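Local coordinates for putative integrase (Listeria innocua, PDB 5U96), which is a serine integrase that probably binds DNA and exchanges strands in site-specific recombination, represented here by the coiled-coil domain whose interactions mediate recombination directionality, at residues A[5-10]-A[44-49]; A[12-17]-A[37-42]. All coordinates share one frame; numbering follows the deposited sequence.

Interaction 1 (A[5-10]-A[44-49])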
loop_
_atom_site.group_PDB
_atom_site.type_symbol
_atom_site.label_atom_id
_atom_site.label_comp_id
_atom_site.label_asym_id
_atom_site.label_seq_id
_atom_site.Cartn_x
_atom_site.Cartn_y
_atom_site.Cartn_z
ATOM N N GLU A 5 -1.889 18.688 -12.818
ATOM C CA GLU A 5 -3.018 18.017 -12.180
ATOM C C GLU A 5 -2.663 16.619 -11.674
ATOM O O GLU A 5 -3.524 15.741 -11.606
ATOM C CB GLU A 5 -4.193 17.924 -13.159
ATOM C CG GLU A 5 -4.614 19.259 -13.779
ATOM C CD GLU A 5 -3.656 19.756 -14.849
ATOM O OE1 GLU A 5 -2.691 19.033 -15.175
ATOM O OE2 GLU A 5 -3.866 20.876 -15.363
ATOM N N LYS A 6 -1.400 16.420 -11.309
ATOM C CA LYS A 6 -0.942 15.126 -10.812
ATOM C C LYS A 6 -0.986 15.070 -9.290
ATOM O O LYS A 6 -1.035 13.990 -8.704
ATOM C CB LYS A 6 0.475 14.831 -11.308
ATOM C CG LYS A 6 0.568 14.713 -12.820
ATOM C CD LYS A 6 1.625 13.711 -13.263
ATOM C CE LYS A 6 1.329 13.203 -14.664
ATOM N NZ LYS A 6 2.566 12.953 -15.448
ATOM N N LEU A 7 -0.976 16.237 -8.653
ATOM C CA LEU A 7 -0.971 16.309 -7.197
ATOM C C LEU A 7 -2.325 15.914 -6.616
ATOM O O LEU A 7 -2.393 15.299 -5.552
ATOM C CB LEU A 7 -0.588 17.714 -6.730
ATOM C CG LEU A 7 0.870 18.099 -6.981
ATOM C CD1 LEU A 7 0.963 19.426 -7.715
ATOM C CD2 LEU A 7 1.644 18.156 -5.673
ATOM N N LYS A 8 -3.402 16.271 -7.312
ATOM C CA LYS A 8 -4.746 15.927 -6.855
ATOM C C LYS A 8 -4.945 14.417 -6.853
ATOM O O LYS A 8 -5.678 13.883 -6.020
ATOM C CB LYS A 8 -5.809 16.593 -7.729
ATOM C CG LYS A 8 -5.921 18.097 -7.537
ATOM C CD LYS A 8 -7.013 18.690 -8.416
ATOM C CE LYS A 8 -6.934 20.208 -8.479
ATOM N NZ LYS A 8 -5.659 20.673 -9.090
ATOM N N ILE A 9 -4.297 13.731 -7.789
ATOM C CA ILE A 9 -4.321 12.276 -7.808
ATOM C C ILE A 9 -3.512 11.738 -6.633
ATOM O O ILE A 9 -3.935 10.805 -5.954
ATOM C CB ILE A 9 -3.758 11.703 -9.125
ATOM C CG1 ILE A 9 -4.658 12.101 -10.301
ATOM C CG2 ILE A 9 -3.624 10.184 -9.026
ATOM C CD1 ILE A 9 -4.240 11.502 -11.632
ATOM N N GLU A 10 -2.344 12.331 -6.405
ATOM C CA GLU A 10 -1.480 11.920 -5.305
ATOM C C GLU A 10 -2.169 12.142 -3.962
ATOM O O GLU A 10 -2.005 11.352 -3.034
ATOM C CB GLU A 10 -0.152 12.681 -5.352
ATOM C CG GLU A 10 0.819 12.174 -6.410
ATOM C CD GLU A 10 1.312 10.764 -6.132
ATOM O OE1 GLU A 10 1.324 10.357 -4.951
ATOM O OE2 GLU A 10 1.684 10.062 -7.095
ATOM N N TYR A 44 8.261 16.506 -5.351
ATOM C CA TYR A 44 8.851 16.810 -6.651
ATOM C C TYR A 44 7.906 17.661 -7.494
ATOM O O TYR A 44 8.340 18.589 -8.177
ATOM C CB TYR A 44 9.209 15.524 -7.403
ATOM C CG TYR A 44 9.988 15.774 -8.678
ATOM C CD1 TYR A 44 11.317 16.173 -8.633
ATOM C CD2 TYR A 44 9.395 15.618 -9.924
ATOM C CE1 TYR A 44 12.036 16.409 -9.792
ATOM C CE2 TYR A 44 10.107 15.850 -11.089
ATOM C CZ TYR A 44 11.426 16.248 -11.017
ATOM O OH TYR A 44 12.137 16.483 -12.173
ATOM N N TYR A 45 6.615 17.341 -7.443
ATOM C CA TYR A 45 5.607 18.106 -8.170
ATOM C C TYR A 45 5.605 19.558 -7.707
ATOM O O TYR A 45 5.364 20.472 -8.495
ATOM C CB TYR A 45 4.217 17.485 -7.983
ATOM C CG TYR A 45 3.993 16.172 -8.715
ATOM C CD1 TYR A 45 4.710 15.855 -9.864
ATOM C CD2 TYR A 45 3.056 15.255 -8.259
ATOM C CE1 TYR A 45 4.501 14.662 -10.531
ATOM C CE2 TYR A 45 2.842 14.059 -8.920
ATOM C CZ TYR A 45 3.566 13.768 -10.056
ATOM O OH TYR A 45 3.358 12.580 -10.718
ATOM N N GLU A 46 5.874 19.764 -6.423
ATOM C CA GLU A 46 6.016 21.106 -5.875
ATOM C C GLU A 46 7.332 21.727 -6.321
ATOM O O GLU A 46 7.392 22.906 -6.669
ATOM C CB GLU A 46 5.949 21.072 -4.347
ATOM C CG GLU A 46 4.545 20.908 -3.786
ATOM C CD GLU A 46 4.539 20.369 -2.365
ATOM O OE1 GLU A 46 5.621 20.283 -1.748
ATOM O OE2 GLU A 46 3.446 20.029 -1.865
ATOM N N ALA A 47 8.383 20.915 -6.314
ATOM C CA ALA A 47 9.732 21.395 -6.581
ATOM C C ALA A 47 9.943 21.753 -8.050
ATOM O O ALA A 47 10.745 22.629 -8.366
ATOM C CB ALA A 47 10.745 20.355 -6.149
ATOM N N GLN A 48 9.238 21.073 -8.947
ATOM C CA GLN A 48 9.365 21.357 -10.373
ATOM C C GLN A 48 8.855 22.753 -10.706
ATOM O O GLN A 48 9.343 23.395 -11.636
ATOM C CB GLN A 48 8.612 20.319 -11.205
ATOM C CG GLN A 48 9.405 19.057 -11.484
ATOM C CD GLN A 48 8.825 18.256 -12.632
ATOM O OE1 GLN A 48 9.363 18.256 -13.740
ATOM N NE2 GLN A 48 7.724 17.561 -12.372
ATOM N N ILE A 49 7.870 23.219 -9.947
ATOM C CA ILE A 49 7.305 24.544 -10.165
ATOM C C ILE A 49 8.320 25.630 -9.812
ATOM O O ILE A 49 8.305 26.716 -10.394
ATOM C CB ILE A 49 6.015 24.742 -9.341
ATOM C CG1 ILE A 49 4.909 23.838 -9.898
ATOM C CG2 ILE A 49 5.590 26.212 -9.352
ATOM C CD1 ILE A 49 3.560 24.014 -9.240
HETATM O O HOH W 1 2.186 10.443 -9.917
#
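One hydrogen bond holds Glu10 OE2, donated by a water 2.9 Å away; Lys13 NZ adds only a long, weak ion pair. The same water lies 2.6 Å from Tyr45 OH, at the edge of the phenol and in the ring plane, so it bridges the carboxylate and the phenol, which form no direct hydrogen bond with each other. The Glu10 chain bends at its second torsion (chi2 -66°), and its carboxylate is turned 56° from the ring. Glu10 CG sits near the ring plane at the edge, 3.7 Å from Tyr45 CE2. Glu10 thus meets the tyrosine twice, through a methylene and through the water, its chain roughly perpendicular to that of Tyr45. The setting is the open end of an antiparallel helical hairpin, where Tyr45 reaches from helix 28-50 toward the start of helix 7-23. Over one face of the ring lies Lys6 CB, 3.8 Å from the Tyr45 centroid and 29° off the normal, a CH-pi contact. Farther out, Lys6 CD packs 3.3 Å from Tyr45 OH before the chain leads its ammonium away, so lysine contributes hydrocarbon rather than charge. Leu7 approaches obliquely and packs at the base of the side chain: Leu7 CD2 comes within 3.5 Å of Tyr45 CB as the two side chains run alongside one another, head to tail. Leu7 also touches Ile42, one turn earlier on helix 28-50. Behind this packing, Glu10 N donates to Lys6 O over 3.1 Å.

Interaction 2 (A[12-17]-A[37-42])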
loop_
_atom_site.group_PDB
_atom_site.type_symbol
_atom_site.label_atom_id
_atom_site.label_comp_id
_atom_site.label_asym_id
_atom_site.label_seq_id
_atom_site.Cartn_x
_atom_site.Cartn_y
_atom_site.Cartn_z
ATOM N N ALA A 12 -5.404 12.053 -3.613
ATOM C CA ALA A 12 -6.374 10.969 -3.595
ATOM C C ALA A 12 -5.661 9.676 -3.225
ATOM O O ALA A 12 -6.193 8.855 -2.483
ATOM C CB ALA A 12 -7.066 10.839 -4.940
ATOM N N LYS A 13 -4.446 9.505 -3.739
ATOM C CA LYS A 13 -3.624 8.357 -3.376
ATOM C C LYS A 13 -3.213 8.445 -1.910
ATOM O O LYS A 13 -3.003 7.424 -1.256
ATOM C CB LYS A 13 -2.384 8.269 -4.271
ATOM C CG LYS A 13 -2.664 7.748 -5.677
ATOM C CD LYS A 13 -1.409 7.712 -6.548
ATOM C CE LYS A 13 -0.314 6.838 -5.951
ATOM N NZ LYS A 13 0.827 6.641 -6.890
ATOM N N LYS A 14 -3.103 9.668 -1.398
ATOM C CA LYS A 14 -2.740 9.881 -0.001
ATOM C C LYS A 14 -3.943 9.669 0.912
ATOM O O LYS A 14 -3.817 9.067 1.978
ATOM C CB LYS A 14 -2.171 11.286 0.208
ATOM C CG LYS A 14 -1.380 11.437 1.500
ATOM C CD LYS A 14 -0.971 12.880 1.758
ATOM C CE LYS A 14 -0.144 13.001 3.030
ATOM N NZ LYS A 14 1.196 13.597 2.782
ATOM N N LYS A 15 -5.103 10.170 0.493
ATOM C CA LYS A 15 -6.329 10.025 1.275
ATOM C C LYS A 15 -6.650 8.560 1.514
ATOM O O LYS A 15 -6.775 8.123 2.658
ATOM C CB LYS A 15 -7.515 10.695 0.575
ATOM C CG LYS A 15 -8.864 10.381 1.224
ATOM C CD LYS A 15 -10.032 10.945 0.441
ATOM C CE LYS A 15 -11.353 10.418 0.986
ATOM N NZ LYS A 15 -11.589 8.990 0.622
ATOM N N ARG A 16 -6.802 7.822 0.418
ATOM C CA ARG A 16 -7.137 6.404 0.460
ATOM C C ARG A 16 -6.253 5.688 1.468
ATOM O O ARG A 16 -6.728 4.929 2.310
ATOM C CB ARG A 16 -6.974 5.775 -0.924
ATOM C CG ARG A 16 -7.814 6.429 -2.014
ATOM C CD ARG A 16 -9.154 5.752 -2.162
ATOM N NE ARG A 16 -9.016 4.387 -2.653
ATOM C CZ ARG A 16 -9.971 3.469 -2.587
ATOM N NH1 ARG A 16 -11.145 3.756 -2.040
ATOM N NH2 ARG A 16 -9.750 2.255 -3.061
ATOM N N LEU A 17 -4.958 5.967 1.382
ATOM C CA LEU A 17 -3.981 5.399 2.295
ATOM C C LEU A 17 -4.273 5.796 3.737
ATOM O O LEU A 17 -4.124 4.984 4.651
ATOM C CB LEU A 17 -2.575 5.849 1.899
ATOM C CG LEU A 17 -1.406 5.292 2.711
ATOM C CD1 LEU A 17 -1.386 3.773 2.652
ATOM C CD2 LEU A 17 -0.090 5.874 2.206
ATOM N N ASP A 37 6.897 7.169 -0.213
ATOM C CA ASP A 37 6.926 7.324 -1.663
ATOM C C ASP A 37 5.879 8.332 -2.120
ATOM O O ASP A 37 6.129 9.133 -3.021
ATOM C CB ASP A 37 6.690 5.978 -2.351
ATOM C CG ASP A 37 7.742 4.947 -1.992
ATOM O OD1 ASP A 37 8.915 5.331 -1.804
ATOM O OD2 ASP A 37 7.396 3.751 -1.899
ATOM N N ILE A 38 4.705 8.290 -1.497
ATOM C CA ILE A 38 3.615 9.187 -1.860
ATOM C C ILE A 38 3.934 10.633 -1.478
ATOM O O ILE A 38 3.715 11.545 -2.271
ATOM C CB ILE A 38 2.288 8.755 -1.198
ATOM C CG1 ILE A 38 1.726 7.521 -1.913
ATOM C CG2 ILE A 38 1.278 9.895 -1.234
ATOM C CD1 ILE A 38 0.480 6.942 -1.273
ATOM N N ASP A 39 4.443 10.840 -0.266
ATOM C CA ASP A 39 4.832 12.178 0.177
ATOM C C ASP A 39 5.933 12.752 -0.708
ATOM O O ASP A 39 5.913 13.934 -1.052
ATOM C CB ASP A 39 5.303 12.155 1.635
ATOM C CG ASP A 39 4.165 11.958 2.618
ATOM O OD1 ASP A 39 2.998 12.186 2.241
ATOM O OD2 ASP A 39 4.441 11.585 3.778
ATOM N N ALA A 40 6.893 11.907 -1.073
ATOM C CA ALA A 40 8.020 12.330 -1.896
ATOM C C ALA A 40 7.569 12.784 -3.280
ATOM O O ALA A 40 8.066 13.779 -3.805
ATOM C CB ALA A 40 9.028 11.203 -2.021
ATOM N N GLN A 41 6.630 12.051 -3.870
ATOM C CA GLN A 41 6.139 12.379 -5.204
ATOM C C GLN A 41 5.411 13.719 -5.196
ATOM O O GLN A 41 5.444 14.457 -6.181
ATOM C CB GLN A 41 5.216 11.275 -5.725
ATOM C CG GLN A 41 4.745 11.486 -7.157
ATOM C CD GLN A 41 5.885 11.796 -8.107
ATOM O OE1 GLN A 41 6.069 12.941 -8.519
ATOM N NE2 GLN A 41 6.661 10.778 -8.456
ATOM N N ILE A 42 4.756 14.028 -4.083
ATOM C CA ILE A 42 4.132 15.333 -3.904
ATOM C C ILE A 42 5.203 16.417 -3.845
ATOM O O ILE A 42 4.986 17.546 -4.285
ATOM C CB ILE A 42 3.282 15.390 -2.617
ATOM C CG1 ILE A 42 2.107 14.412 -2.711
ATOM C CG2 ILE A 42 2.781 16.810 -2.370
ATOM C CD1 ILE A 42 1.342 14.241 -1.412
#
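With CG anti to the backbone N (chi1 -162°) and the next two torsions also anti, Lys14 runs almost straight across to helix 28-50, and a bend at chi4 turns its ammonium onto Asp39. The Asp39 CG lies beside its own backbone N, which swings the carboxylate toward the lysine. Lys14 NZ and Asp39 OD1 are only 2.4 Å apart, a very short salt bridge, and the donor arrives 34° out of the carboxylate plane. Beneath this charged pair the methylenes of Lys14 pack against the isoleucines: Lys14 CB rests 4.0 Å from Ile38 CG2, and Lys14 CD lies 4.2 Å from Ile42 CD1. The other branch of Ile38 goes deeper, where Ile38 CD1 meets Leu17 CD2 at 3.7 Å, the two side chains overlapping as they point toward each other's helix. Ile38 CD1 also packs against Lys13 O at 3.5 Å. Ile22 of the second subunit packs on Lys13, Leu17 and Ile38, so the dimer partner adds to this apolar seam. The short helix segments run nearly antiparallel, at 156°, with axes 10.2 Å apart at closest approach; an apolar strip flanked by a salt bridge is the arrangement of antiparallel two-helix coiled coils.

In the fold
From the N terminus the chain first supplies residues 5-10, at the start of helix 7-23, and then 12-17 farther along it. It turns between residues 23 and 28 and comes back as helix 28-50, which brings 37-42 and then 44-49 into place. Interaction 2 therefore closes the inner loop and interaction 1 the outer one, so the loop of interaction 2 is nested inside that of interaction 1. The two contacts follow one another along the same pair of helices, their centres 11 Å apart: interaction 2 lies at the middle of the hairpin and interaction 1 near its two termini. Leu7 packs on Ile42, and Glu10 on Ile38, Gln41 and Ile42, making one continuous interface.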